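Local coordinates for protein adenylosuccinate lyase (Francisella tularensis subsp. tularensis SCHU S4, PDB 4EEI) that probably cleaves adenylosuccinate to AMP and fumarate, and SAICAR to AICAR and fumarate, in purine biosynthesis, at residues D247-Y252 / V335-I340. Numbering follows the deposited sequence.
With K (potassium ion), chain L; EDO (1,2-ethanediol), chain R.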
# COMPACT_ATOMS: atom_id res chain seq x y z
N ASP B 247 32.56 7.30 2.90
CA ASP B 247 32.77 8.68 2.50
C ASP B 247 32.58 9.66 3.66
O ASP B 247 33.32 10.64 3.77
CB ASP B 247 31.88 9.04 1.32
CG ASP B 247 31.93 8.00 0.21
OD1 ASP B 247 31.09 7.08 0.23
OD2 ASP B 247 32.81 8.11 -0.67
N VAL B 248 31.57 9.43 4.49
CA VAL B 248 31.31 10.32 5.61
C VAL B 248 31.97 9.84 6.90
O VAL B 248 32.71 10.58 7.55
CB VAL B 248 29.80 10.46 5.87
CG1 VAL B 248 29.53 11.59 6.85
CG2 VAL B 248 29.06 10.69 4.56
N PHE B 249 31.71 8.59 7.27
CA PHE B 249 32.38 7.94 8.40
C PHE B 249 32.32 8.73 9.71
O PHE B 249 33.32 8.81 10.42
CB PHE B 249 33.82 7.58 8.06
CG PHE B 249 34.32 6.36 8.79
CD1 PHE B 249 33.50 5.27 8.99
CD2 PHE B 249 35.61 6.32 9.28
CE1 PHE B 249 33.95 4.16 9.66
CE2 PHE B 249 36.07 5.20 9.96
CZ PHE B 249 35.24 4.12 10.15
N GLU B 250 31.17 9.31 10.03
CA GLU B 250 31.05 10.09 11.25
C GLU B 250 30.62 9.23 12.45
O GLU B 250 30.83 9.62 13.60
CB GLU B 250 30.11 11.29 11.02
CG GLU B 250 30.73 12.35 10.10
CD GLU B 250 29.82 13.55 9.82
OE1 GLU B 250 28.69 13.61 10.36
OE2 GLU B 250 30.26 14.44 9.04
N VAL B 251 30.02 8.08 12.17
CA VAL B 251 29.68 7.12 13.23
C VAL B 251 29.96 5.70 12.75
O VAL B 251 30.11 5.47 11.55
CB VAL B 251 28.17 7.16 13.61
CG1 VAL B 251 27.73 8.58 13.95
CG2 VAL B 251 27.32 6.62 12.45
N TYR B 252 30.02 4.74 13.67
CA TYR B 252 29.93 3.34 13.29
C TYR B 252 29.17 2.55 14.34
O TYR B 252 29.18 2.91 15.52
CB TYR B 252 31.31 2.71 12.98
CG TYR B 252 32.31 2.63 14.13
CD1 TYR B 252 33.32 3.58 14.28
CD2 TYR B 252 32.28 1.57 15.04
CE1 TYR B 252 34.25 3.49 15.30
CE2 TYR B 252 33.21 1.48 16.06
CZ TYR B 252 34.19 2.44 16.19
OH TYR B 252 35.11 2.33 17.21
N VAL B 335 29.13 4.34 17.98
CA VAL B 335 30.35 5.10 18.27
C VAL B 335 30.33 6.38 17.44
O VAL B 335 30.25 6.33 16.22
CB VAL B 335 31.62 4.28 17.98
CG1 VAL B 335 32.87 5.13 18.20
CG2 VAL B 335 31.67 3.03 18.88
N VAL B 336 30.36 7.52 18.12
CA VAL B 336 30.34 8.82 17.45
C VAL B 336 31.78 9.33 17.29
O VAL B 336 32.53 9.43 18.28
CB VAL B 336 29.45 9.82 18.21
CG1 VAL B 336 29.48 11.18 17.54
CG2 VAL B 336 28.01 9.32 18.31
N GLN B 337 32.18 9.63 16.06
CA GLN B 337 33.59 9.98 15.83
C GLN B 337 33.78 11.49 15.78
O GLN B 337 33.79 12.11 14.71
CB GLN B 337 34.15 9.29 14.58
CG GLN B 337 33.97 7.78 14.60
CD GLN B 337 34.88 7.07 13.63
OE1 GLN B 337 35.86 6.46 14.03
NE2 GLN B 337 34.55 7.15 12.35
N ARG B 338 33.94 12.07 16.96
CA ARG B 338 33.89 13.51 17.11
C ARG B 338 34.90 14.29 16.26
O ARG B 338 34.54 15.29 15.64
CB ARG B 338 34.08 13.90 18.57
CG ARG B 338 34.06 15.40 18.75
CD ARG B 338 34.12 15.80 20.20
NE ARG B 338 33.81 17.22 20.32
CZ ARG B 338 33.45 17.80 21.45
NH1 ARG B 338 33.35 17.09 22.57
NH2 ARG B 338 33.17 19.10 21.47
N ASP B 339 36.14 13.84 16.24
CA ASP B 339 37.16 14.57 15.49
C ASP B 339 36.89 14.57 13.98
O ASP B 339 37.12 15.58 13.31
CB ASP B 339 38.56 14.04 15.81
CG ASP B 339 39.01 14.43 17.20
OD1 ASP B 339 38.54 15.47 17.73
OD2 ASP B 339 39.85 13.70 17.78
N ILE B 340 36.38 13.46 13.45
CA ILE B 340 35.99 13.42 12.04
C ILE B 340 34.85 14.39 11.77
O ILE B 340 34.86 15.13 10.78
CB ILE B 340 35.56 12.00 11.61
CG1 ILE B 340 36.80 11.10 11.49
CG2 ILE B 340 34.79 12.03 10.28
CD1 ILE B 340 36.46 9.63 11.42
K K L . 34.30 12.64 1.99
C1 EDO R . 37.07 10.28 16.70
O1 EDO R . 37.29 11.05 15.51
C2 EDO R . 37.03 11.18 17.94
O2 EDO R . 36.14 10.61 18.92
O HOH W 1 35.84 13.91 0.57
O HOH W 2 36.18 11.80 3.82
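With CG of Q337 anti to its carbonyl carbon (chi1 -55°) and the chain extended beyond it (chi2 -162°), CD is carried out between F249 and Y252. The amide plane stands nearly upright on both rings. Q337 NE2 lies over one face of F249, offset toward the rim, 3.4 Å from F249 CD2. Q337 NE2 also donates to F249 O at 2.8 Å, a bent bond from above the carbonyl plane. Q337 OE1 meets the edge of Y252, 3.6 Å from Y252 CE1. CG of Y252 sits between backbone N and carbonyl carbon (chi1 64°), and its ring lies beside V335, whose CB sits over the centre of one face, 3.7 Å from the Y252 ring centroid, a CH-pi contact. The backbones of 251-252 and 335-336 form a two-stranded antiparallel sheet. Y252 and V335 are its hydrogen-bonded pair (V335 N to Y252 O 2.8 Å, Y252 N to V335 O 3.0 Å); V251 and V336 are the non-hydrogen-bonded pair. Q337 N, at the N-cap position just before helix 338-346, extends the pairing to E250 O at 2.8 Å. From that helix I340 brings CD1 to 3.4 Å from F249 O. V251 and V336, on one sheet face, pack on F150; the E250 carboxylate pairs with R139 of strand 135-140 and R344 of helix 338-346. The sheet thus joins the chain that follows helix 217-244 to the link between helices 304-333 and 338-346.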